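Local coordinates for GNA33 (Neisseria gonorrhoeae FA 1090, PDB 2G5D), which probably cleaves the glycosidic bond between MurNAc and GlcNAc in peptidoglycan as a lytic transglycosylase, forming a 1,6-anhydro bond in the MurNAc product, at residues P124-D129 with V235-M240. Residues are numbered along the deposited sequence; the frame is centred on the assembly and turned at random.
Sequences PVLKGD and VELFFM
Pro124 meets helix 234-243 at Met240, its ring atom CG lying 4.0 Å from Met240 CA and 4.2 Å from Met240 CG, an apolar contact. Val125 turns its side chain away and contributes its carbonyl instead: a water donates to Val125 O at 2.7 Å and to Glu236 OE2 at 2.9 Å, bridging the two oxygens. Leu126 contributes the largest share of the buried surface. Its CG sits between the backbone N and the carbonyl carbon (chi1 41°), and the two methyls meet different parts of the helix: CD1 rests against the Glu236-Leu237 peptide, 3.7 Å from Leu237 N, while CD2 reaches Met240 SD at 3.8 Å, the two side chains crossing at about a right angle. Leu126 CB also lies 3.6 Å from Glu236 OE2, placing that carboxylate oxygen beside it; the other oxygen, OE1, is held by a salt bridge to Lys292. The axes of strand 125-129 and helix 235-240 approach to 9.0 Å, their N-to-C directions 127° apart, an oblique crossing. In the MltA-specific insert domain, residues 126-129 pair with strands 227-231 and 246-249, and helix 234-243 lies between this strand and helix 288-297, which Val235, Glu236 and Phe239 touch.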
loop_
_atom_site.group_PDB
_atom_site.type_symbol
_atom_site.label_atom_id
_atom_site.label_comp_id
_atom_site.label_asym_id
_atom_site.label_seq_id
_atom_site.Cartn_x
_atom_site.Cartn_y
_atom_site.Cartn_z
ATOM N N PRO A 124 -8.107 5.716 4.789
ATOM C CA PRO A 124 -8.856 6.721 5.568
ATOM C C PRO A 124 -10.174 7.177 4.929
ATOM O O PRO A 124 -10.304 7.209 3.702
ATOM C CB PRO A 124 -7.880 7.893 5.673
ATOM C CG PRO A 124 -6.961 7.737 4.515
ATOM C CD PRO A 124 -6.875 6.266 4.201
ATOM N N VAL A 125 -11.144 7.487 5.792
ATOM C CA VAL A 125 -12.365 8.225 5.433
ATOM C C VAL A 125 -12.211 9.672 5.924
ATOM O O VAL A 125 -11.838 9.909 7.059
ATOM C CB VAL A 125 -13.651 7.561 6.038
ATOM C CG1 VAL A 125 -14.919 8.415 5.784
ATOM C CG2 VAL A 125 -13.845 6.206 5.459
ATOM N N LEU A 126 -12.459 10.644 5.061
ATOM C CA LEU A 126 -12.437 12.028 5.540
ATOM C C LEU A 126 -13.628 12.824 5.055
ATOM O O LEU A 126 -14.061 12.666 3.927
ATOM C CB LEU A 126 -11.100 12.747 5.249
ATOM C CG LEU A 126 -10.281 12.634 3.957
ATOM C CD1 LEU A 126 -9.405 13.858 3.794
ATOM C CD2 LEU A 126 -9.424 11.321 3.942
ATOM N N LYS A 127 -14.166 13.655 5.942
ATOM C CA LYS A 127 -15.280 14.544 5.595
ATOM C C LYS A 127 -14.881 15.478 4.443
ATOM O O LYS A 127 -13.765 16.003 4.401
ATOM C CB LYS A 127 -15.717 15.356 6.815
ATOM C CG LYS A 127 -16.282 14.540 7.961
ATOM C CD LYS A 127 -16.524 15.456 9.163
ATOM C CE LYS A 127 -17.315 14.767 10.249
ATOM N NZ LYS A 127 -17.787 15.758 11.266
ATOM N N GLY A 128 -15.795 15.661 3.497
ATOM C CA GLY A 128 -15.505 16.452 2.310
ATOM C C GLY A 128 -16.698 16.514 1.387
ATOM O O GLY A 128 -17.797 16.142 1.784
ATOM N N ASP A 129 -16.481 16.983 0.158
ATOM C CA ASP A 129 -17.564 17.111 -0.821
ATOM C C ASP A 129 -17.024 17.000 -2.248
ATOM O O ASP A 129 -15.827 17.077 -2.465
ATOM C CB ASP A 129 -18.301 18.451 -0.625
ATOM C CG ASP A 129 -19.831 18.316 -0.677
ATOM O OD1 ASP A 129 -20.368 17.504 -1.467
ATOM O OD2 ASP A 129 -20.501 19.045 0.086
ATOM N N VAL A 235 -5.066 18.585 7.410
ATOM C CA VAL A 235 -4.215 17.572 8.051
ATOM C C VAL A 235 -4.741 16.171 7.732
ATOM O O VAL A 235 -3.956 15.274 7.381
ATOM C CB VAL A 235 -4.066 17.790 9.591
ATOM C CG1 VAL A 235 -3.278 16.638 10.243
ATOM C CG2 VAL A 235 -3.390 19.112 9.873
ATOM N N GLU A 236 -6.059 15.989 7.821
ATOM C CA GLU A 236 -6.674 14.745 7.352
ATOM C C GLU A 236 -6.371 14.493 5.881
ATOM O O GLU A 236 -6.147 13.340 5.492
ATOM C CB GLU A 236 -8.187 14.682 7.610
ATOM C CG GLU A 236 -8.578 14.572 9.069
ATOM C CD GLU A 236 -10.062 14.306 9.261
ATOM O OE1 GLU A 236 -10.727 15.122 9.895
ATOM O OE2 GLU A 236 -10.579 13.276 8.783
ATOM N N LEU A 237 -6.342 15.549 5.063
ATOM C CA LEU A 237 -5.972 15.374 3.648
ATOM C C LEU A 237 -4.516 14.995 3.520
ATOM O O LEU A 237 -4.143 14.200 2.649
ATOM C CB LEU A 237 -6.191 16.640 2.832
ATOM C CG LEU A 237 -6.751 16.561 1.409
ATOM C CD1 LEU A 237 -6.234 17.742 0.550
ATOM C CD2 LEU A 237 -6.587 15.182 0.693
ATOM N N PHE A 238 -3.690 15.584 4.386
ATOM C CA PHE A 238 -2.266 15.357 4.350
ATOM C C PHE A 238 -2.017 13.871 4.561
ATOM O O PHE A 238 -1.257 13.254 3.819
ATOM C CB PHE A 238 -1.546 16.206 5.408
ATOM C CG PHE A 238 -0.051 16.027 5.405
ATOM C CD1 PHE A 238 0.760 16.888 4.676
ATOM C CD2 PHE A 238 0.538 14.994 6.112
ATOM C CE1 PHE A 238 2.139 16.728 4.656
ATOM C CE2 PHE A 238 1.917 14.816 6.092
ATOM C CZ PHE A 238 2.717 15.687 5.365
ATOM N N PHE A 239 -2.687 13.302 5.561
ATOM C CA PHE A 239 -2.552 11.874 5.891
ATOM C C PHE A 239 -3.154 10.885 4.876
ATOM O O PHE A 239 -2.685 9.752 4.776
ATOM C CB PHE A 239 -3.046 11.611 7.315
ATOM C CG PHE A 239 -2.007 11.892 8.361
ATOM C CD1 PHE A 239 -1.823 13.186 8.855
ATOM C CD2 PHE A 239 -1.191 10.861 8.845
ATOM C CE1 PHE A 239 -0.852 13.454 9.810
ATOM C CE2 PHE A 239 -0.210 11.124 9.795
ATOM C CZ PHE A 239 -0.045 12.424 10.283
ATOM N N MET A 240 -4.165 11.308 4.117
ATOM C CA MET A 240 -4.621 10.545 2.947
ATOM C C MET A 240 -3.490 10.379 1.948
ATOM O O MET A 240 -3.350 9.303 1.349
ATOM C CB MET A 240 -5.809 11.217 2.249
ATOM C CG MET A 240 -6.504 10.336 1.201
ATOM S SD MET A 240 -7.966 11.119 0.476
ATOM C CE MET A 240 -7.253 12.078 -0.856
HETATM O O HOH W 1 -9.544 10.683 8.200
#